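Local atomic coordinates of catechol 1,2-dioxygenase (Burkholderia vietnamiensis, PDB entry 5TD3), a protein that catalyses the intradiol ring cleavage of catechol by dioxygen, probably to cis,cis-muconate, as related metal-dependent dioxygenases do. Residues N74-D79 with Q216-Q221; G124-D129 with R185-R190; H229-A234 with D257-D262; P274-K279 with A291-T296. All coordinates share one frame; numbering follows the deposited sequence.

Interaction 1. Residues N74-D79 with Q216-Q221; sequences NKLGQD and QGATQQ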
loop_
_atom_site.group_PDB
_atom_site.type_symbol
_atom_site.label_atom_id
_atom_site.label_comp_id
_atom_site.label_asym_id
_atom_site.label_seq_id
_atom_site.Cartn_x
_atom_site.Cartn_y
_atom_site.Cartn_z
ATOM N N ASN A 74 -3.389 -2.499 3.591
ATOM C CA ASN A 74 -4.495 -3.368 3.177
ATOM C C ASN A 74 -5.776 -2.565 2.981
ATOM O O ASN A 74 -6.462 -2.708 1.964
ATOM C CB ASN A 74 -4.724 -4.493 4.193
ATOM C CG ASN A 74 -3.827 -5.693 3.941
ATOM O OD1 ASN A 74 -3.451 -5.971 2.796
ATOM N ND2 ASN A 74 -3.461 -6.401 5.011
ATOM N N LYS A 75 -6.110 -1.708 3.947
ATOM C CA LYS A 75 -7.323 -0.895 3.846
ATOM C C LYS A 75 -7.240 0.066 2.670
ATOM O O LYS A 75 -8.228 0.268 1.954
ATOM C CB LYS A 75 -7.542 -0.115 5.153
ATOM C CG LYS A 75 -8.756 0.832 5.163
ATOM C CD LYS A 75 -10.100 0.084 5.111
ATOM C CE LYS A 75 -11.285 0.944 5.614
ATOM N NZ LYS A 75 -11.174 2.426 5.367
ATOM N N LEU A 76 -6.072 0.688 2.475
ATOM C CA LEU A 76 -5.908 1.652 1.387
ATOM C C LEU A 76 -6.229 1.019 0.044
ATOM O O LEU A 76 -6.953 1.604 -0.770
ATOM C CB LEU A 76 -4.485 2.201 1.392
ATOM C CG LEU A 76 -4.099 3.204 0.313
ATOM C CD1 LEU A 76 -4.808 4.550 0.548
ATOM C CD2 LEU A 76 -2.587 3.345 0.382
ATOM N N GLY A 77 -5.684 -0.171 -0.206
ATOM C CA GLY A 77 -5.932 -0.846 -1.473
ATOM C C GLY A 77 -7.337 -1.405 -1.573
ATOM O O GLY A 77 -7.952 -1.367 -2.641
ATOM N N GLN A 78 -7.863 -1.945 -0.471
ATOM C CA GLN A 78 -9.259 -2.374 -0.468
ATOM C C GLN A 78 -10.188 -1.226 -0.845
ATOM O O GLN A 78 -11.160 -1.421 -1.592
ATOM C CB GLN A 78 -9.641 -2.932 0.906
ATOM C CG GLN A 78 -11.062 -3.472 0.989
ATOM C CD GLN A 78 -11.450 -3.877 2.404
ATOM O OE1 GLN A 78 -11.099 -3.206 3.378
ATOM N NE2 GLN A 78 -12.170 -4.986 2.522
ATOM N N ASP A 79 -9.904 -0.019 -0.352
ATOM C CA ASP A 79 -10.689 1.156 -0.717
ATOM C C ASP A 79 -10.377 1.671 -2.116
ATOM O O ASP A 79 -11.055 2.598 -2.569
ATOM C CB ASP A 79 -10.460 2.305 0.273
ATOM C CG ASP A 79 -11.065 2.041 1.635
ATOM O OD1 ASP A 79 -11.934 1.143 1.751
ATOM O OD2 ASP A 79 -10.674 2.747 2.592
ATOM N N GLN A 216 -15.164 7.968 5.058
ATOM C CA GLN A 216 -14.824 6.716 5.723
ATOM C C GLN A 216 -13.620 6.017 5.105
ATOM O O GLN A 216 -13.254 4.926 5.558
ATOM C CB GLN A 216 -16.025 5.758 5.689
ATOM C CG GLN A 216 -17.356 6.371 6.085
ATOM C CD GLN A 216 -17.334 6.968 7.468
ATOM O OE1 GLN A 216 -16.492 6.618 8.295
ATOM N NE2 GLN A 216 -18.266 7.875 7.734
ATOM N N GLY A 217 -13.003 6.614 4.089
ATOM C CA GLY A 217 -11.930 5.973 3.364
ATOM C C GLY A 217 -10.567 6.090 4.035
ATOM O O GLY A 217 -10.346 6.878 4.960
ATOM N N ALA A 218 -9.642 5.272 3.525
ATOM C CA ALA A 218 -8.293 5.199 4.080
ATOM C C ALA A 218 -7.572 6.536 4.015
ATOM O O ALA A 218 -6.811 6.877 4.930
ATOM C CB ALA A 218 -7.475 4.148 3.336
ATOM N N THR A 219 -7.764 7.297 2.932
ATOM C CA THR A 219 -7.053 8.565 2.820
ATOM C C THR A 219 -7.472 9.508 3.941
ATOM O O THR A 219 -6.622 10.029 4.675
ATOM C CB THR A 219 -7.268 9.195 1.440
ATOM O OG1 THR A 219 -6.870 8.263 0.414
ATOM C CG2 THR A 219 -6.421 10.461 1.308
ATOM N N GLN A 220 -8.783 9.671 4.150
ATOM C CA GLN A 220 -9.231 10.537 5.238
ATOM C C GLN A 220 -8.820 9.993 6.595
ATOM O O GLN A 220 -8.547 10.774 7.514
ATOM C CB GLN A 220 -10.750 10.727 5.213
ATOM C CG GLN A 220 -11.230 11.888 6.111
ATOM C CD GLN A 220 -10.595 13.207 5.706
ATOM O OE1 GLN A 220 -10.747 13.646 4.567
ATOM N NE2 GLN A 220 -9.872 13.846 6.637
ATOM N N GLN A 221 -8.776 8.665 6.750
ATOM C CA GLN A 221 -8.352 8.095 8.025
ATOM C C GLN A 221 -6.948 8.566 8.394
ATOM O O GLN A 221 -6.697 8.969 9.539
ATOM C CB GLN A 221 -8.402 6.572 7.973
ATOM C CG GLN A 221 -8.148 5.939 9.340
ATOM C CD GLN A 221 -7.412 4.614 9.263
ATOM O OE1 GLN A 221 -7.684 3.792 8.391
ATOM N NE2 GLN A 221 -6.468 4.406 10.176
HETATM O O HOH W 1 -10.108 3.928 7.109
HETATM O O HOH W 2 -14.040 2.684 3.202
#
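A218 sets its methyl group against the last turns of helix 63-78, and this is the tight part of the contact: CB of A218 lies 3.5 Å from CA of L76 and 3.9 Å from L76 CD1, with OD2 of D79 nearby. The same residue is held by its backbone. Its N-H, at the first turn of helix 218-226, reaches D79 OD2 in a bent bond of 2.9 Å, on the anti side of that oxygen and close to the carboxylate plane. K75 takes the syn side of OD2 in a salt bridge of 2.8 Å from NZ, its chain bent at chi2 (68°) to come back over D79, one helical turn on. One carboxylate oxygen thus serves both helices.

The other side is wetter and looser. K75 NZ makes a weak bond to Q216 O at 3.3 Å; one water bridges K75 NZ and Q221 OE1, and another gives a bond to D79 OD1 and a weak one to Q216 O. L76, from the packed side, and Q221 both touch a bound phosphatidylethanolamine. The contact joins the helical N-terminal region to the dioxygenase region beside the lipid pocket, with G217 as N-cap residue and D79 giving a carboxylate to the start of the helix.

Interaction 2. Residues G124-D129 with R185-R190; sequences GAPVRD and RDFNLR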
loop_
_atom_site.group_PDB
_atom_site.type_symbol
_atom_site.label_atom_id
_atom_site.label_comp_id
_atom_site.label_asym_id
_atom_site.label_seq_id
_atom_site.Cartn_x
_atom_site.Cartn_y
_atom_site.Cartn_z
ATOM N N GLY A 124 -13.176 8.989 -23.114
ATOM C CA GLY A 124 -14.305 8.772 -24.001
ATOM C C GLY A 124 -15.362 9.866 -24.075
ATOM O O GLY A 124 -16.415 9.641 -24.679
ATOM N N ALA A 125 -15.119 11.033 -23.485
ATOM C CA ALA A 125 -16.107 12.105 -23.422
ATOM C C ALA A 125 -16.394 12.695 -24.805
ATOM O O ALA A 125 -15.572 12.589 -25.717
ATOM C CB ALA A 125 -15.631 13.199 -22.476
ATOM N N PRO A 126 -17.574 13.298 -24.993
ATOM C CA PRO A 126 -17.920 13.834 -26.317
ATOM C C PRO A 126 -17.026 14.988 -26.728
ATOM O O PRO A 126 -16.673 15.851 -25.916
ATOM C CB PRO A 126 -19.374 14.287 -26.154
ATOM C CG PRO A 126 -19.536 14.528 -24.666
ATOM C CD PRO A 126 -18.654 13.504 -24.009
ATOM N N VAL A 127 -16.601 14.935 -27.989
ATOM C CA VAL A 127 -15.755 15.937 -28.630
ATOM C C VAL A 127 -16.615 16.751 -29.591
ATOM O O VAL A 127 -17.361 16.176 -30.392
ATOM C CB VAL A 127 -14.589 15.278 -29.382
ATOM C CG1 VAL A 127 -13.717 16.333 -30.050
ATOM C CG2 VAL A 127 -13.768 14.422 -28.445
ATOM N N ARG A 128 -16.545 18.077 -29.490
ATOM C CA ARG A 128 -17.221 18.993 -30.408
ATOM C C ARG A 128 -16.215 19.978 -30.992
ATOM O O ARG A 128 -15.124 20.167 -30.453
ATOM C CB ARG A 128 -18.375 19.760 -29.739
ATOM C CG ARG A 128 -19.408 18.893 -29.030
ATOM C CD ARG A 128 -20.456 19.748 -28.323
ATOM N NE ARG A 128 -21.649 18.999 -27.939
ATOM C CZ ARG A 128 -21.761 18.251 -26.843
ATOM N NH1 ARG A 128 -20.748 18.142 -25.989
ATOM N NH2 ARG A 128 -22.902 17.612 -26.587
ATOM N N ASP A 129 -16.569 20.593 -32.125
ATOM C CA ASP A 129 -15.763 21.689 -32.657
ATOM C C ASP A 129 -16.094 23.009 -31.966
ATOM O O ASP A 129 -17.259 23.421 -31.922
ATOM C CB ASP A 129 -15.975 21.863 -34.166
ATOM C CG ASP A 129 -15.293 20.797 -34.992
ATOM O OD1 ASP A 129 -14.397 20.105 -34.484
ATOM O OD2 ASP A 129 -15.642 20.679 -36.184
ATOM N N ARG A 185 -25.298 10.934 -15.101
ATOM C CA ARG A 185 -25.174 10.089 -16.273
ATOM C C ARG A 185 -23.746 10.125 -16.804
ATOM O O ARG A 185 -22.937 10.976 -16.432
ATOM C CB ARG A 185 -26.159 10.514 -17.359
ATOM C CG ARG A 185 -25.753 11.756 -18.110
ATOM C CD ARG A 185 -26.886 12.194 -19.023
ATOM N NE ARG A 185 -28.032 12.694 -18.264
ATOM C CZ ARG A 185 -29.159 13.121 -18.821
ATOM N NH1 ARG A 185 -29.288 13.101 -20.141
ATOM N NH2 ARG A 185 -30.154 13.566 -18.067
ATOM N N ASP A 186 -23.454 9.189 -17.708
ATOM C CA ASP A 186 -22.143 9.117 -18.342
ATOM C C ASP A 186 -21.730 10.476 -18.894
ATOM O O ASP A 186 -22.517 11.157 -19.561
ATOM C CB ASP A 186 -22.162 8.079 -19.469
ATOM C CG ASP A 186 -22.187 6.635 -18.955
ATOM O OD1 ASP A 186 -21.964 6.405 -17.756
ATOM O OD2 ASP A 186 -22.404 5.724 -19.776
ATOM N N PHE A 187 -20.501 10.874 -18.562
ATOM C CA PHE A 187 -19.824 12.076 -19.052
ATOM C C PHE A 187 -20.516 13.374 -18.642
ATOM O O PHE A 187 -20.277 14.421 -19.253
ATOM C CB PHE A 187 -19.627 12.007 -20.569
ATOM C CG PHE A 187 -18.820 10.814 -20.992
ATOM C CD1 PHE A 187 -17.498 10.682 -20.585
ATOM C CD2 PHE A 187 -19.388 9.804 -21.756
ATOM C CE1 PHE A 187 -16.750 9.573 -20.955
ATOM C CE2 PHE A 187 -18.647 8.693 -22.127
ATOM C CZ PHE A 187 -17.331 8.576 -21.724
ATOM N N ASN A 188 -21.351 13.358 -17.600
ATOM C CA ASN A 188 -21.820 14.630 -17.063
ATOM C C ASN A 188 -20.626 15.470 -16.638
ATOM O O ASN A 188 -19.732 14.986 -15.945
ATOM C CB ASN A 188 -22.752 14.427 -15.874
ATOM C CG ASN A 188 -23.413 15.718 -15.449
ATOM O OD1 ASN A 188 -23.896 16.469 -16.286
ATOM N ND2 ASN A 188 -23.432 15.986 -14.158
ATOM N N LEU A 189 -20.612 16.730 -17.080
ATOM C CA LEU A 189 -19.553 17.689 -16.758
ATOM C C LEU A 189 -18.193 17.226 -17.284
ATOM O O LEU A 189 -17.144 17.539 -16.708
ATOM C CB LEU A 189 -19.501 17.974 -15.249
ATOM C CG LEU A 189 -20.885 18.307 -14.684
ATOM C CD1 LEU A 189 -20.789 18.445 -13.175
ATOM C CD2 LEU A 189 -21.471 19.572 -15.315
ATOM N N ARG A 190 -18.194 16.497 -18.402
ATOM C CA ARG A 190 -16.964 16.056 -19.049
ATOM C C ARG A 190 -17.108 16.269 -20.548
ATOM O O ARG A 190 -18.100 15.846 -21.140
ATOM C CB ARG A 190 -16.682 14.571 -18.766
ATOM C CG ARG A 190 -16.548 14.222 -17.282
ATOM C CD ARG A 190 -16.351 12.735 -17.082
ATOM N NE ARG A 190 -16.212 12.396 -15.660
ATOM C CZ ARG A 190 -15.062 12.418 -14.986
ATOM N NH1 ARG A 190 -13.923 12.758 -15.582
ATOM N NH2 ARG A 190 -15.051 12.104 -13.690
#
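F187 has CG anti to its carbonyl carbon (chi1 -59°), and its ring is thereby laid against the backbone of G124 and A125. Its left-handed backbone (phi 63°, psi 21°) fits the third position of the type II beta turn from R185 to N188; a second type II turn, F187 to R190, follows at once and leads into strand 190-194. The contact is therefore a double-turn loop packed on the lead-in to edge strand 127-129, in the beta-sandwich core of an intradiol dioxygenase.

No hydrogen bond crosses between the two segments, and the grip is a CH-pi contact. A125 CA sits over one face of the ring, 3.7 Å from its centroid and offset toward the rim, while A125 CB touches F187 CD1, also at 3.7 Å. G124 lies over the same face, its peptide covering the outer end of the ring, with G124 O 3.3 Å from F187 CZ. The positive phi of G124 suits glycine in its own right. P126 comes to the base of the ring obliquely, with CD 3.9 Å from F187 CB.

R190 takes part through its backbone and CB, whereas its extended chain leads away, with NH2 bonded to S176 O and NH1 to L120 O. The H177 ring meets that of F187 with the planes inclined, and its NE2 accepts from F187 N, which ties the turn to a loop of the same chain. P126 CD also lies 3.7 Å from R190 O.

Interaction 3. Residues H229-A234 with D257-D262; sequences HGNRPA and DPLIWD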
loop_
_atom_site.group_PDB
_atom_site.type_symbol
_atom_site.label_atom_id
_atom_site.label_comp_id
_atom_site.label_asym_id
_atom_site.label_seq_id
_atom_site.Cartn_x
_atom_site.Cartn_y
_atom_site.Cartn_z
ATOM N N HIS A 229 -7.272 18.182 7.034
ATOM C CA HIS A 229 -8.528 18.038 6.318
ATOM C C HIS A 229 -8.281 17.411 4.947
ATOM O O HIS A 229 -7.163 17.423 4.420
ATOM C CB HIS A 229 -9.221 19.397 6.151
ATOM C CG HIS A 229 -8.558 20.302 5.151
ATOM N ND1 HIS A 229 -8.724 20.154 3.791
ATOM C CD2 HIS A 229 -7.732 21.365 5.313
ATOM C CE1 HIS A 229 -8.036 21.085 3.156
ATOM N NE2 HIS A 229 -7.420 21.832 4.059
ATOM N N GLY A 230 -9.352 16.889 4.352
ATOM C CA GLY A 230 -9.224 16.235 3.060
ATOM C C GLY A 230 -9.973 16.912 1.936
ATOM O O GLY A 230 -10.513 16.242 1.044
ATOM N N ASN A 231 -9.960 18.242 1.929
ATOM C CA ASN A 231 -10.780 19.022 1.009
ATOM C C ASN A 231 -9.946 19.721 -0.060
ATOM O O ASN A 231 -8.791 20.099 0.164
ATOM C CB ASN A 231 -11.584 20.073 1.769
ATOM C CG ASN A 231 -12.553 19.455 2.747
ATOM O OD1 ASN A 231 -13.283 18.531 2.402
ATOM N ND2 ASN A 231 -12.548 19.944 3.982
ATOM N N ARG A 232 -10.563 19.909 -1.230
ATOM C CA ARG A 232 -10.015 20.707 -2.314
ATOM C C ARG A 232 -10.900 21.922 -2.565
ATOM O O ARG A 232 -12.123 21.834 -2.422
ATOM C CB ARG A 232 -9.933 19.903 -3.617
ATOM C CG ARG A 232 -9.219 18.579 -3.483
ATOM C CD ARG A 232 -8.635 18.128 -4.796
ATOM N NE ARG A 232 -7.583 19.019 -5.240
ATOM C CZ ARG A 232 -7.192 19.132 -6.497
ATOM N NH1 ARG A 232 -7.767 18.401 -7.446
ATOM N NH2 ARG A 232 -6.221 19.970 -6.800
ATOM N N PRO A 233 -10.321 23.053 -2.966
ATOM C CA PRO A 233 -11.141 24.170 -3.446
ATOM C C PRO A 233 -11.806 23.792 -4.763
ATOM O O PRO A 233 -11.400 22.841 -5.439
ATOM C CB PRO A 233 -10.120 25.297 -3.642
ATOM C CG PRO A 233 -8.833 24.548 -3.980
ATOM C CD PRO A 233 -8.875 23.336 -3.090
ATOM N N ALA A 234 -12.848 24.541 -5.126
ATOM C CA ALA A 234 -13.479 24.315 -6.423
ATOM C C ALA A 234 -12.471 24.549 -7.542
ATOM O O ALA A 234 -11.676 25.495 -7.498
ATOM C CB ALA A 234 -14.696 25.225 -6.607
ATOM N N ASP A 257 -12.480 30.993 -3.638
ATOM C CA ASP A 257 -12.756 29.834 -2.800
ATOM C C ASP A 257 -11.903 29.928 -1.538
ATOM O O ASP A 257 -10.694 30.178 -1.635
ATOM C CB ASP A 257 -12.453 28.527 -3.537
ATOM C CG ASP A 257 -13.031 27.315 -2.826
ATOM O OD1 ASP A 257 -12.612 27.050 -1.677
ATOM O OD2 ASP A 257 -13.907 26.627 -3.404
ATOM N N PRO A 258 -12.487 29.769 -0.347
ATOM C CA PRO A 258 -11.688 29.914 0.885
ATOM C C PRO A 258 -10.577 28.884 1.027
ATOM O O PRO A 258 -9.605 29.141 1.750
ATOM C CB PRO A 258 -12.733 29.770 2.003
ATOM C CG PRO A 258 -14.058 30.005 1.341
ATOM C CD PRO A 258 -13.910 29.529 -0.064
ATOM N N LEU A 259 -10.683 27.734 0.368
ATOM C CA LEU A 259 -9.667 26.692 0.424
ATOM C C LEU A 259 -8.619 26.830 -0.664
ATOM O O LEU A 259 -7.813 25.911 -0.855
ATOM C CB LEU A 259 -10.323 25.314 0.311
ATOM C CG LEU A 259 -11.153 24.829 1.494
ATOM C CD1 LEU A 259 -11.810 23.517 1.114
ATOM C CD2 LEU A 259 -10.273 24.644 2.712
ATOM N N ILE A 260 -8.607 27.956 -1.376
ATOM C CA ILE A 260 -7.829 28.056 -2.607
ATOM C C ILE A 260 -6.338 27.881 -2.350
ATOM O O ILE A 260 -5.628 27.292 -3.175
ATOM C CB ILE A 260 -8.148 29.395 -3.302
ATOM C CG1 ILE A 260 -7.689 29.389 -4.760
ATOM C CG2 ILE A 260 -7.600 30.581 -2.507
ATOM C CD1 ILE A 260 -8.425 30.411 -5.624
ATOM N N TRP A 261 -5.839 28.332 -1.197
ATOM C CA TRP A 261 -4.443 28.113 -0.850
ATOM C C TRP A 261 -4.302 27.097 0.277
ATOM O O TRP A 261 -3.327 27.119 1.035
ATOM C CB TRP A 261 -3.770 29.435 -0.486
ATOM C CG TRP A 261 -3.446 30.238 -1.706
ATOM C CD1 TRP A 261 -4.048 31.397 -2.110
ATOM C CD2 TRP A 261 -2.494 29.905 -2.726
ATOM N NE1 TRP A 261 -3.505 31.821 -3.301
ATOM C CE2 TRP A 261 -2.549 30.924 -3.700
ATOM C CE3 TRP A 261 -1.589 28.850 -2.903
ATOM C CZ2 TRP A 261 -1.735 30.921 -4.834
ATOM C CZ3 TRP A 261 -0.779 28.849 -4.029
ATOM C CH2 TRP A 261 -0.859 29.878 -4.979
ATOM N N ASP A 262 -5.273 26.197 0.391
ATOM C CA ASP A 262 -5.295 25.182 1.435
ATOM C C ASP A 262 -5.806 23.866 0.871
ATOM O O ASP A 262 -6.536 23.119 1.531
ATOM C CB ASP A 262 -6.141 25.636 2.618
ATOM C CG ASP A 262 -5.899 24.806 3.844
ATOM O OD1 ASP A 262 -4.820 24.178 3.931
ATOM O OD2 ASP A 262 -6.791 24.771 4.712
#
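H229 and D262 make the polar contact at one end, where NE2 of the imidazole gives a weak, bent bond of 3.1 Å to D262 OD2. Ring and carboxylate planes stand 81° apart. On the other ring nitrogen, ND1 accepts from N231 N at 2.9 Å, almost in the plane of the ring, which fixes its rotation. CG of H229 lies between its backbone N and carbonyl carbon (chi1 72°), the arrangement that brings ND1 back to its own chain.

D257 carries the other end with both oxygens. OD2 accepts from A234 N at 2.9 Å in a nearly straight bond (178°), the donor standing well above the carboxylate plane. OD1 takes L259 N through its anti lone pair at 2.9 Å, an Asx turn that braces the type I turn from D257 to I260.

Apolar packing fills the middle. P233 lies across L259, CB to CB 4.0 Å, and L259 CD1 lies 3.5 Å from N231 CB. Apart from this apolar pairing, P233 CG also touches L259 O.

The side chain of R232 comes within about 4 Å of the zinc ion and pairs with D263. The two loops run from helix 218-226 into strand 235-241, which carries the zinc ligands H235 and H237, and from strand 248-253 toward strand 276-279; N30 of the second subunit also meets H229 and D262.

Interaction 4. Residues P274-K279 with A291-T296; sequences PPVTTK and AYQDIT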
loop_
_atom_site.group_PDB
_atom_site.type_symbol
_atom_site.label_atom_id
_atom_site.label_comp_id
_atom_site.label_asym_id
_atom_site.label_seq_id
_atom_site.Cartn_x
_atom_site.Cartn_y
_atom_site.Cartn_z
ATOM N N PRO A 274 -7.862 32.392 -12.722
ATOM C CA PRO A 274 -8.335 33.480 -13.582
ATOM C C PRO A 274 -9.478 34.234 -12.927
ATOM O O PRO A 274 -10.258 33.655 -12.152
ATOM C CB PRO A 274 -8.808 32.746 -14.850
ATOM C CG PRO A 274 -9.199 31.405 -14.352
ATOM C CD PRO A 274 -8.238 31.068 -13.244
ATOM N N PRO A 275 -9.633 35.519 -13.232
ATOM C CA PRO A 275 -10.748 36.275 -12.648
ATOM C C PRO A 275 -12.094 35.737 -13.109
ATOM O O PRO A 275 -12.256 35.280 -14.244
ATOM C CB PRO A 275 -10.507 37.711 -13.138
ATOM C CG PRO A 275 -9.535 37.602 -14.277
ATOM C CD PRO A 275 -8.718 36.358 -14.021
ATOM N N VAL A 276 -13.063 35.773 -12.202
ATOM C CA VAL A 276 -14.434 35.380 -12.495
ATOM C C VAL A 276 -15.283 36.641 -12.525
ATOM O O VAL A 276 -15.182 37.489 -11.628
ATOM C CB VAL A 276 -14.976 34.382 -11.463
ATOM C CG1 VAL A 276 -16.367 33.942 -11.876
ATOM C CG2 VAL A 276 -14.033 33.181 -11.338
ATOM N N THR A 277 -16.097 36.778 -13.568
ATOM C CA THR A 277 -16.953 37.946 -13.723
ATOM C C THR A 277 -18.382 37.501 -13.986
ATOM O O THR A 277 -18.623 36.571 -14.762
ATOM C CB THR A 277 -16.451 38.857 -14.863
ATOM O OG1 THR A 277 -16.424 38.126 -16.095
ATOM C CG2 THR A 277 -15.056 39.366 -14.566
ATOM N N THR A 278 -19.333 38.188 -13.355
ATOM C CA THR A 278 -20.743 37.923 -13.604
ATOM C C THR A 278 -21.185 38.706 -14.834
ATOM O O THR A 278 -20.935 39.910 -14.936
ATOM C CB THR A 278 -21.593 38.309 -12.391
ATOM O OG1 THR A 278 -21.140 37.594 -11.230
ATOM C CG2 THR A 278 -23.076 38.003 -12.644
ATOM N N LYS A 279 -21.854 38.019 -15.756
ATOM C CA LYS A 279 -22.322 38.605 -17.000
ATOM C C LYS A 279 -23.806 38.319 -17.166
ATOM O O LYS A 279 -24.376 37.471 -16.477
ATOM C CB LYS A 279 -21.547 38.054 -18.209
ATOM C CG LYS A 279 -20.060 38.402 -18.213
ATOM C CD LYS A 279 -19.411 38.071 -19.556
ATOM C CE LYS A 279 -17.980 38.592 -19.617
ATOM N NZ LYS A 279 -17.284 38.255 -20.897
ATOM N N ALA A 291 -28.234 35.590 -15.882
ATOM C CA ALA A 291 -26.965 35.838 -15.221
ATOM C C ALA A 291 -26.139 34.558 -15.185
ATOM O O ALA A 291 -26.658 33.488 -14.856
ATOM C CB ALA A 291 -27.196 36.348 -13.798
ATOM N N TYR A 292 -24.858 34.673 -15.524
ATOM C CA TYR A 292 -23.950 33.537 -15.477
ATOM C C TYR A 292 -22.569 34.030 -15.068
ATOM O O TYR A 292 -22.299 35.234 -15.029
ATOM C CB TYR A 292 -23.903 32.796 -16.819
ATOM C CG TYR A 292 -23.299 33.597 -17.949
ATOM C CD1 TYR A 292 -24.083 34.433 -18.731
ATOM C CD2 TYR A 292 -21.943 33.518 -18.229
ATOM C CE1 TYR A 292 -23.529 35.168 -19.766
ATOM C CE2 TYR A 292 -21.381 34.246 -19.255
ATOM C CZ TYR A 292 -22.179 35.068 -20.021
ATOM O OH TYR A 292 -21.617 35.794 -21.040
ATOM N N GLN A 293 -21.700 33.082 -14.741
ATOM C CA GLN A 293 -20.316 33.371 -14.397
ATOM C C GLN A 293 -19.442 33.095 -15.604
ATOM O O GLN A 293 -19.588 32.064 -16.260
ATOM C CB GLN A 293 -19.842 32.510 -13.226
ATOM C CG GLN A 293 -20.658 32.654 -11.967
ATOM C CD GLN A 293 -20.062 33.658 -11.017
ATOM O OE1 GLN A 293 -20.013 34.850 -11.314
ATOM N NE2 GLN A 293 -19.595 33.184 -9.867
ATOM N N ASP A 294 -18.511 33.997 -15.881
ATOM C CA ASP A 294 -17.695 33.900 -17.078
ATOM C C ASP A 294 -16.226 33.916 -16.696
ATOM O O ASP A 294 -15.792 34.729 -15.868
ATOM C CB ASP A 294 -18.001 35.037 -18.047
ATOM C CG ASP A 294 -17.385 34.819 -19.414
ATOM O OD1 ASP A 294 -17.892 33.962 -20.166
ATOM O OD2 ASP A 294 -16.425 35.538 -19.755
ATOM N N ILE A 295 -15.467 33.011 -17.302
ATOM C CA ILE A 295 -14.044 32.874 -17.035
ATOM C C ILE A 295 -13.304 32.820 -18.359
ATOM O O ILE A 295 -13.541 31.918 -19.170
ATOM C CB ILE A 295 -13.732 31.618 -16.210
ATOM C CG1 ILE A 295 -14.392 31.720 -14.832
ATOM C CG2 ILE A 295 -12.227 31.444 -16.106
ATOM C CD1 ILE A 295 -14.136 30.525 -13.944
ATOM N N THR A 296 -12.408 33.774 -18.575
ATOM C CA THR A 296 -11.482 33.716 -19.692
ATOM C C THR A 296 -10.209 33.027 -19.220
ATOM O O THR A 296 -9.615 33.433 -18.217
ATOM C CB THR A 296 -11.167 35.120 -20.216
ATOM O OG1 THR A 296 -12.387 35.813 -20.533
ATOM C CG2 THR A 296 -10.304 35.031 -21.467
HETATM O O HOH W 3 -11.236 35.472 -16.504
HETATM O O HOH W 4 -13.586 36.910 -15.764
#
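D294 OD2 is gripped from two sides of the sequence: K279 NZ reaches it in a salt bridge of 3.1 Å, approaching from above the carboxylate plane, and H148 NE2, on the neighbouring strand 144-152, is hydrogen-bonded to the same oxygen. The lysine gets there along the face that carries T277, K279, Y292 and D294. Its CB lies over the ring of Y292, 4.0 Å from the centroid, its CD comes up to the hydroxyl, and from there the extended chain (chi2 -169°) takes NZ on to the aspartate.

The backbones form an antiparallel ladder. T277 N bonds to D294 O at 3.1 Å, and the return bond, D294 N to T277 O, is 2.8 Å long. K279 and Y292 form the next hydrogen-bonded pair, with K279 N to Y292 O at 2.9 Å and Y292 N giving a bond back to K279 O. Between them T278 faces Q293 as a non-hydrogen-bonded pair, and CA of T278 adds a CH...O contact to Y292 O.

The other face is held by T278, whose OG1 donates to Q293 OE1 at 3.0 Å, and by V276 packed on I295. Ahead of V276, P274 CG lies 3.5 Å from I295 CG2, tighter than usual for two carbons.

Strand 276-279 is an outermost strand of its mixed sheet. With lysine and histidine both on its OD2, D294 is probably held as a carboxylate, so charge as well as the backbone ladder fastens this edge to the sheet.

In the fold
Along the chain, interaction 2 falls between the two segments of interaction 1; interactions 3 and 4 follow in series. Interactions 1 and 3 touch, Q220 packing on G230 across the run from helix 218-226 into the next loop, and both meet the second subunit. Interactions 2 and 4 lie about 22 Å apart between centres, one beside edge strand 127-129 and the other at edge strand 276-279 of the two mixed sheets. Interaction 3 is about 20 Å from interaction 4, centre to centre. Interaction 1 joins the helical, lipid-binding region to the dioxygenase region, while the other three join loops and strand edges around two sheets, one of which, through strand 235-241, carries H235 and H237 of the zinc site.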